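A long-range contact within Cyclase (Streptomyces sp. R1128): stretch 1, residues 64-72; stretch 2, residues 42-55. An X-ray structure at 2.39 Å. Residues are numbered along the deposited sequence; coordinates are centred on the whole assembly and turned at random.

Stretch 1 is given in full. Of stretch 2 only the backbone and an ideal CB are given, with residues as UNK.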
# COMPACT_ATOMS: atom_id res chain seq x y z
N THR A 64 16.57 -14.36 -13.76
CA THR A 64 15.69 -15.34 -14.27
C THR A 64 15.00 -16.02 -13.07
O THR A 64 15.64 -16.33 -12.10
CB THR A 64 16.43 -16.27 -15.26
OG1 THR A 64 15.45 -16.90 -16.04
CG2 THR A 64 17.17 -17.35 -14.57
N TRP A 65 13.68 -16.20 -13.14
CA TRP A 65 13.00 -17.04 -12.19
C TRP A 65 11.77 -17.67 -12.81
O TRP A 65 11.31 -17.32 -13.92
CB TRP A 65 12.65 -16.29 -10.86
CG TRP A 65 11.76 -15.14 -11.01
CD1 TRP A 65 10.40 -15.16 -11.29
CD2 TRP A 65 12.14 -13.73 -10.98
NE1 TRP A 65 9.92 -13.86 -11.43
CE2 TRP A 65 10.95 -12.97 -11.25
CE3 TRP A 65 13.36 -13.05 -10.75
CZ2 TRP A 65 10.92 -11.57 -11.21
CZ3 TRP A 65 13.35 -11.65 -10.76
CH2 TRP A 65 12.14 -10.92 -10.98
N THR A 66 11.22 -18.62 -12.05
CA THR A 66 10.06 -19.42 -12.41
C THR A 66 9.02 -19.30 -11.29
O THR A 66 9.34 -19.62 -10.20
CB THR A 66 10.50 -20.89 -12.53
OG1 THR A 66 11.14 -21.05 -13.78
CG2 THR A 66 9.31 -21.83 -12.52
N SER A 67 7.79 -18.88 -11.60
CA SER A 67 6.73 -18.97 -10.59
C SER A 67 5.55 -19.74 -10.98
O SER A 67 5.14 -19.78 -12.18
CB SER A 67 6.19 -17.59 -10.16
OG SER A 67 5.99 -16.92 -11.34
N ARG A 68 4.98 -20.34 -9.92
CA ARG A 68 3.66 -20.97 -10.01
C ARG A 68 2.66 -19.94 -9.57
O ARG A 68 2.72 -19.44 -8.44
CB ARG A 68 3.56 -22.23 -9.21
CG ARG A 68 2.15 -22.87 -9.37
CD ARG A 68 1.91 -24.10 -8.44
NE ARG A 68 2.41 -25.27 -9.17
CZ ARG A 68 1.65 -26.00 -9.99
NH1 ARG A 68 0.33 -25.71 -10.10
NH2 ARG A 68 2.17 -27.03 -10.67
N ARG A 69 1.79 -19.54 -10.53
CA ARG A 69 0.63 -18.61 -10.26
C ARG A 69 -0.66 -19.38 -10.15
O ARG A 69 -1.02 -20.10 -11.10
CB ARG A 69 0.48 -17.54 -11.34
CG ARG A 69 1.79 -16.64 -11.46
CD ARG A 69 1.99 -16.08 -12.88
NE ARG A 69 0.76 -15.62 -13.65
CZ ARG A 69 0.21 -14.40 -13.56
NH1 ARG A 69 0.75 -13.48 -12.75
NH2 ARG A 69 -0.87 -14.11 -14.30
N ASP A 70 -1.34 -19.25 -9.01
CA ASP A 70 -2.62 -19.89 -8.82
C ASP A 70 -3.62 -18.80 -8.99
O ASP A 70 -3.64 -17.90 -8.18
CB ASP A 70 -2.70 -20.55 -7.44
CG ASP A 70 -1.77 -21.85 -7.35
OD1 ASP A 70 -1.83 -22.72 -8.30
OD2 ASP A 70 -0.95 -22.02 -6.37
N LEU A 71 -4.43 -18.84 -10.04
CA LEU A 71 -5.30 -17.73 -10.36
C LEU A 71 -6.74 -18.00 -9.87
O LEU A 71 -7.27 -19.07 -10.11
CB LEU A 71 -5.31 -17.45 -11.89
CG LEU A 71 -4.04 -16.85 -12.62
CD1 LEU A 71 -3.05 -17.95 -13.01
CD2 LEU A 71 -4.52 -16.11 -13.87
N ASP A 72 -7.36 -17.03 -9.21
CA ASP A 72 -8.68 -17.23 -8.59
C ASP A 72 -9.51 -16.00 -8.90
O ASP A 72 -9.51 -15.01 -8.13
CB ASP A 72 -8.48 -17.37 -7.07
CG ASP A 72 -9.74 -17.78 -6.34
OD1 ASP A 72 -9.61 -18.37 -5.26
OD2 ASP A 72 -10.84 -17.53 -6.82
N UNK A 42 5.56 -19.58 -20.94
CA UNK A 42 4.61 -20.40 -20.23
C UNK A 42 5.10 -21.77 -20.28
O UNK A 42 5.25 -22.35 -21.35
CB UNK A 42 3.19 -20.30 -20.80
N UNK A 43 5.35 -22.35 -19.12
CA UNK A 43 5.87 -23.73 -19.12
C UNK A 43 4.74 -24.74 -18.95
O UNK A 43 4.82 -25.89 -19.42
CB UNK A 43 6.90 -23.91 -18.01
N UNK A 44 3.69 -24.32 -18.26
CA UNK A 44 2.61 -25.22 -17.83
C UNK A 44 1.42 -24.33 -17.53
O UNK A 44 1.57 -23.24 -17.01
CB UNK A 44 3.00 -26.07 -16.62
N UNK A 45 0.25 -24.77 -17.93
CA UNK A 45 -0.97 -24.00 -17.93
C UNK A 45 -2.21 -24.90 -17.97
O UNK A 45 -2.29 -25.80 -18.75
CB UNK A 45 -0.97 -23.04 -19.12
N UNK A 46 -3.18 -24.60 -17.14
CA UNK A 46 -4.34 -25.39 -16.98
C UNK A 46 -5.35 -24.49 -16.33
O UNK A 46 -5.12 -23.29 -16.11
CB UNK A 46 -4.07 -26.66 -16.17
N UNK A 47 -6.51 -25.08 -16.05
CA UNK A 47 -7.63 -24.37 -15.44
C UNK A 47 -7.27 -23.91 -14.03
O UNK A 47 -7.15 -24.71 -13.11
CB UNK A 47 -8.87 -25.26 -15.41
N UNK A 48 -7.10 -22.60 -13.89
CA UNK A 48 -6.73 -22.00 -12.60
C UNK A 48 -5.25 -21.82 -12.20
O UNK A 48 -4.94 -21.40 -11.06
CB UNK A 48 -7.38 -22.86 -11.51
N UNK A 49 -4.32 -22.21 -13.05
CA UNK A 49 -2.91 -22.15 -12.72
C UNK A 49 -2.07 -21.90 -14.00
O UNK A 49 -2.47 -22.32 -15.09
CB UNK A 49 -2.48 -23.44 -12.03
N UNK A 50 -0.95 -21.20 -13.85
CA UNK A 50 0.08 -21.00 -14.85
C UNK A 50 1.46 -21.18 -14.17
O UNK A 50 1.70 -20.63 -13.09
CB UNK A 50 -0.05 -19.62 -15.50
N UNK A 51 2.36 -21.95 -14.80
CA UNK A 51 3.74 -21.94 -14.39
C UNK A 51 4.51 -21.19 -15.48
O UNK A 51 4.43 -21.48 -16.70
CB UNK A 51 4.28 -23.36 -14.17
N UNK A 52 5.37 -20.30 -15.02
CA UNK A 52 5.83 -19.27 -15.94
C UNK A 52 7.30 -18.95 -15.68
O UNK A 52 7.72 -18.68 -14.56
CB UNK A 52 4.97 -18.01 -15.81
N UNK A 53 8.06 -18.99 -16.75
CA UNK A 53 9.45 -18.55 -16.73
C UNK A 53 9.62 -17.04 -17.11
O UNK A 53 9.08 -16.61 -18.06
CB UNK A 53 10.26 -19.42 -17.69
N UNK A 54 10.34 -16.27 -16.29
CA UNK A 54 10.42 -14.80 -16.43
C UNK A 54 11.85 -14.33 -16.49
O UNK A 54 12.64 -14.68 -15.67
CB UNK A 54 9.70 -14.10 -15.27
N UNK A 55 12.17 -13.48 -17.44
CA UNK A 55 13.46 -12.70 -17.51
C UNK A 55 13.13 -11.24 -17.18
O UNK A 55 12.34 -10.63 -17.86
CB UNK A 55 14.12 -12.80 -18.89

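Stretch 2 folds back as a hairpin whose second strand, positions 49 to 55, runs antiparallel to stretch 1 and pairs residue by residue with it, so each side chain shares a face with its partner, and successive pairs alternate between the two faces.

Position 42 has nothing of stretch 1 within reach of its CB, and the contact sets no preference; it is Ile-42. At position 43 the CB points toward stretch 1 but stays beyond 5.5 Å, so a side chain of some length is needed to touch it. Leu-43 does so lightly, its CD2 lying 4.2 Å from Thr-66 OG1.

Position 44 also points toward stretch 1, where the extended side chain of Arg-68 offers a positive charge. An acidic or polar side chain with reach would suit. Glu-44 forms a salt bridge, its OE2 3.5 Å from Arg-68 NH2. Positions 45, 46 and 47 lie away from the contact and are little constrained by it; they are Glu-45, Gly-46 and Gln-47, the last two opening a type II turn that ends at 49.

At position 48 phi is positive (89°), and a CB would be jammed against the carbonyl oxygen of the preceding residue, which calls for glycine. Gly-48 also takes part through its backbone: its O accepts a hydrogen bond from Leu-71 N at 2.8 Å.

The CB of position 49 lies on the face of Arg-68 and Asp-70, 3.9 Å from Asp-70 OD1 and 4.1 Å from Arg-68 NH1. A polar chain or an aromatic ring could lie beside the guanidinium. Tyr-49 places its ring there, with CD2 3.6 Å from Arg-68 NH1.

Position 50 faces Arg-69; the ideal CB of position 50 is 4.5 Å from Arg-69 NE and 4.2 Å from Leu-71 CD1. An acceptor fits best, on Asp, Glu, Asn or Gln. Gln-50 supplies it: OE1 receives a hydrogen bond from Arg-69 NE at 2.6 Å and a weak one from Arg-69 NH2 at 3.1 Å, lying at the guanidinium edge, near its plane.

Position 51 is paired with Arg-68, with Thr-66 diagonal to it on the same face, and suits a compact apolar or beta-branched residue. Val-51 sets CG1 4.0 Å from Thr-66 CG2, and its CG2 over one face of the Arg-68 guanidinium.

Position 52, beside Ser-67 and the aliphatic part of Arg-69, would take a similar side chain. Val-52 brings CG1 to 3.9 Å from Ser-67 OG and 4.2 Å from Arg-69 CD.

At position 53 the hydroxyls of Thr-64 and Thr-66 lie on the same face, inviting a long polar chain. Arg-53 NE donates to Thr-64 OG1 at 2.8 Å, nearly linearly.

Position 54 faces the Trp-65 indole and Ser-67, favouring an apolar residue. Leu-54 packs CD1 4.0 Å from Trp-65 CD1.

Position 55 pairs with Thr-64, whose OG1 is 5.2 Å from the ideal CB; polar or aromatic residues could reach it. His-55 lays one ring face near that oxygen, NE2 to Thr-64 OG1 being 3.7 Å.

Stretch 2 (42-55) ILEEGQGYQVVRLH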
# COMPACT_ATOMS: atom_id res chain seq x y z
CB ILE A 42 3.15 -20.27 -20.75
CG1 ILE A 42 2.63 -18.82 -20.51
CG2 ILE A 42 2.23 -21.17 -19.99
CD1 ILE A 42 1.16 -18.56 -21.02
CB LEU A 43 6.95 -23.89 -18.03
CG LEU A 43 8.49 -23.66 -18.04
CD1 LEU A 43 9.15 -22.94 -19.25
CD2 LEU A 43 8.92 -23.08 -16.72
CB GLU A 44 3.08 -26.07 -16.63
CG GLU A 44 2.36 -27.40 -16.26
CD GLU A 44 2.58 -27.75 -14.69
OE1 GLU A 44 3.72 -27.56 -14.20
OE2 GLU A 44 1.65 -28.18 -13.94
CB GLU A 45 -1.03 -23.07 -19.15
CG GLU A 45 -1.42 -21.66 -18.68
CD GLU A 45 -2.02 -20.83 -19.80
OE1 GLU A 45 -1.77 -21.17 -21.02
OE2 GLU A 45 -2.76 -19.86 -19.40
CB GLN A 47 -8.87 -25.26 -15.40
CG GLN A 47 -8.59 -26.69 -14.94
CD GLN A 47 -7.89 -27.51 -16.00
OE1 GLN A 47 -7.26 -28.53 -15.70
NE2 GLN A 47 -7.99 -27.08 -17.25
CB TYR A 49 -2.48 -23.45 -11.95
CG TYR A 49 -2.26 -24.67 -12.87
CD1 TYR A 49 -3.33 -25.47 -13.27
CD2 TYR A 49 -0.98 -25.00 -13.33
CE1 TYR A 49 -3.11 -26.56 -14.06
CE2 TYR A 49 -0.77 -26.08 -14.12
CZ TYR A 49 -1.83 -26.84 -14.50
OH TYR A 49 -1.61 -27.94 -15.34
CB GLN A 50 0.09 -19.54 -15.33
CG GLN A 50 -1.04 -19.12 -16.24
CD GLN A 50 -1.27 -17.65 -16.23
OE1 GLN A 50 -0.67 -16.95 -15.40
NE2 GLN A 50 -2.14 -17.14 -17.16
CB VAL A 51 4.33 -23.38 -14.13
CG1 VAL A 51 5.79 -23.30 -13.61
CG2 VAL A 51 3.49 -24.16 -13.16
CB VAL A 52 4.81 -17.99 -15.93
CG1 VAL A 52 5.38 -16.88 -15.20
CG2 VAL A 52 4.55 -17.48 -17.25
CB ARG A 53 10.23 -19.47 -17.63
CG ARG A 53 11.59 -19.01 -17.90
CD ARG A 53 12.16 -18.64 -16.63
NE ARG A 53 13.60 -18.92 -16.56
CZ ARG A 53 14.14 -20.10 -16.80
NH1 ARG A 53 13.34 -21.05 -17.26
NH2 ARG A 53 15.47 -20.28 -16.65
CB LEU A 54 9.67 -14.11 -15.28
CG LEU A 54 8.12 -14.26 -15.25
CD1 LEU A 54 7.50 -14.34 -13.87
CD2 LEU A 54 7.48 -13.13 -16.02
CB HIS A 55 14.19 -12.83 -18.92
CG HIS A 55 14.49 -14.25 -19.29
ND1 HIS A 55 13.49 -15.19 -19.52
CD2 HIS A 55 15.67 -14.92 -19.34
CE1 HIS A 55 14.07 -16.37 -19.72
NE2 HIS A 55 15.38 -16.23 -19.64
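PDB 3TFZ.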